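Local coordinates for protein toxin Tse2 (Pseudomonas aeruginosa, PDB 5AKO) that acts as a secreted type VI toxin in the cytoplasm of recipient cells, probably as a NAD-dependent cytotoxin of the ADP-ribosyltransferase family, at residues 169-172 against 173-176. Sequence-based numbering, arbitrary orientation.
Sequences IRRQ and WEKA
R171 reaches along the helix to both E174 and K175, one turn further on. Its CB starts out away from the turn that follows. CG stands anti to the backbone N (chi1 178°), and the bend at chi2 (73°) brings the rest of the chain back toward that turn. R171 CD passes 3.9 Å from E174 OE1. R171 NE is hydrogen-bonded to the backbone O of D120. R171 CZ lies 4.2 Å from K175 CG. At the tip the two amino groups part. NH1 of R171 faces OE1 of E174 at 3.6 Å, a long salt bridge. The carboxylate oxygen lies at the edge of the guanidinium, in its plane, but the two flat groups are turned 74° apart, so they do not pair side by side. NH2 of R171 has K175 CG 3.7 Å away, and this methylene lies over one face of the guanidinium.

K175 NZ runs on to a salt bridge with D120. R171 NH2 and K175 NZ are 5.2 Å apart, and the D120 carboxylate probably offsets their like charges.

Regular i to i+4 helix bonds underlie the contact. E174 N to R170 O is one, at 3.0 Å. On another side of the helix, I169 CG2 lies 4.3 Å from W173 CD1, a loose apolar contact. The indole edge also meets a carbonyl, with W173 CD1 3.4 Å from I169 O. NE1 of W173 bonds to the backbone O of P52, and Q172 NE2 to that of V117.

These residues form the last turns of helix 154-176, the C-terminal helix, at the surface of the chain. Their side chains tie it to the loop around P52, to the end of strand 114-118 and to the loop following that strand at D120.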
loop_
_atom_site.group_PDB
_atom_site.type_symbol
_atom_site.label_atom_id
_atom_site.label_comp_id
_atom_site.label_asym_id
_atom_site.label_seq_id
_atom_site.Cartn_x
_atom_site.Cartn_y
_atom_site.Cartn_z
ATOM N N ILE C 169 -11.735 32.894 -14.645
ATOM C CA ILE C 169 -11.461 33.856 -15.713
ATOM C C ILE C 169 -12.031 35.266 -15.373
ATOM O O ILE C 169 -11.288 36.247 -15.339
ATOM C CB ILE C 169 -12.023 33.327 -17.028
ATOM C CG1 ILE C 169 -11.278 32.033 -17.403
ATOM C CG2 ILE C 169 -11.882 34.377 -18.136
ATOM C CD1 ILE C 169 -11.987 31.196 -18.455
ATOM N N ARG C 170 -13.317 35.348 -15.051
ATOM C CA ARG C 170 -13.882 36.588 -14.469
ATOM C C ARG C 170 -12.968 37.176 -13.395
ATOM O O ARG C 170 -12.599 38.345 -13.454
ATOM C CB ARG C 170 -15.268 36.351 -13.864
ATOM C CG ARG C 170 -16.360 36.186 -14.902
ATOM C CD ARG C 170 -17.649 35.598 -14.334
ATOM N NE ARG C 170 -18.449 35.015 -15.422
ATOM C CZ ARG C 170 -19.084 33.839 -15.378
ATOM N NH1 ARG C 170 -19.029 33.055 -14.294
ATOM N NH2 ARG C 170 -19.768 33.433 -16.439
ATOM N N ARG C 171 -12.573 36.352 -12.439
ATOM C CA ARG C 171 -11.733 36.806 -11.328
ATOM C C ARG C 171 -10.350 37.231 -11.777
ATOM O O ARG C 171 -9.775 38.131 -11.175
ATOM C CB ARG C 171 -11.636 35.724 -10.273
ATOM C CG ARG C 171 -10.767 36.058 -9.107
ATOM C CD ARG C 171 -11.390 37.083 -8.188
ATOM N NE ARG C 171 -10.342 37.507 -7.302
ATOM C CZ ARG C 171 -10.207 38.734 -6.794
ATOM N NH1 ARG C 171 -11.120 39.698 -6.996
ATOM N NH2 ARG C 171 -9.137 38.993 -6.067
ATOM N N GLN C 172 -9.806 36.636 -12.840
ATOM C CA GLN C 172 -8.528 37.154 -13.397
ATOM C C GLN C 172 -8.645 38.621 -13.870
ATOM O O GLN C 172 -7.707 39.407 -13.663
ATOM C CB GLN C 172 -8.002 36.267 -14.540
ATOM C CG GLN C 172 -7.214 35.045 -14.065
ATOM C CD GLN C 172 -6.647 34.247 -15.235
ATOM O OE1 GLN C 172 -6.075 34.826 -16.164
ATOM N NE2 GLN C 172 -6.810 32.908 -15.205
ATOM N N TRP C 173 -9.767 38.963 -14.522
ATOM C CA TRP C 173 -9.975 40.306 -15.043
ATOM C C TRP C 173 -10.322 41.310 -13.932
ATOM O O TRP C 173 -9.831 42.433 -13.946
ATOM C CB TRP C 173 -10.944 40.277 -16.251
ATOM C CG TRP C 173 -10.215 39.633 -17.402
ATOM C CD1 TRP C 173 -10.275 38.313 -17.788
ATOM C CD2 TRP C 173 -9.214 40.242 -18.230
ATOM N NE1 TRP C 173 -9.409 38.079 -18.830
ATOM C CE2 TRP C 173 -8.743 39.245 -19.124
ATOM C CE3 TRP C 173 -8.684 41.543 -18.324
ATOM C CZ2 TRP C 173 -7.773 39.514 -20.110
ATOM C CZ3 TRP C 173 -7.715 41.807 -19.300
ATOM C CH2 TRP C 173 -7.276 40.794 -20.179
ATOM N N GLU C 174 -11.088 40.892 -12.925
ATOM C CA GLU C 174 -11.345 41.759 -11.754
ATOM C C GLU C 174 -10.063 42.118 -11.025
ATOM O O GLU C 174 -9.913 43.217 -10.497
ATOM C CB GLU C 174 -12.273 41.076 -10.736
ATOM C CG GLU C 174 -13.678 40.801 -11.240
ATOM C CD GLU C 174 -14.492 39.917 -10.292
ATOM O OE1 GLU C 174 -14.076 39.685 -9.121
ATOM O OE2 GLU C 174 -15.565 39.454 -10.728
ATOM N N LYS C 175 -9.160 41.156 -10.958
ATOM C CA LYS C 175 -7.916 41.325 -10.254
ATOM C C LYS C 175 -7.036 42.289 -11.049
ATOM O O LYS C 175 -6.357 43.135 -10.475
ATOM C CB LYS C 175 -7.227 39.966 -10.084
ATOM C CG LYS C 175 -6.658 39.787 -8.689
ATOM C CD LYS C 175 -5.561 38.734 -8.548
ATOM C CE LYS C 175 -4.659 39.107 -7.344
ATOM N NZ LYS C 175 -4.088 37.973 -6.563
ATOM N N ALA C 176 -7.077 42.154 -12.375
ATOM C CA ALA C 176 -6.327 43.011 -13.285
ATOM C C ALA C 176 -6.801 44.474 -13.220
ATOM O O ALA C 176 -5.981 45.388 -13.238
ATOM C CB ALA C 176 -6.411 42.479 -14.711
#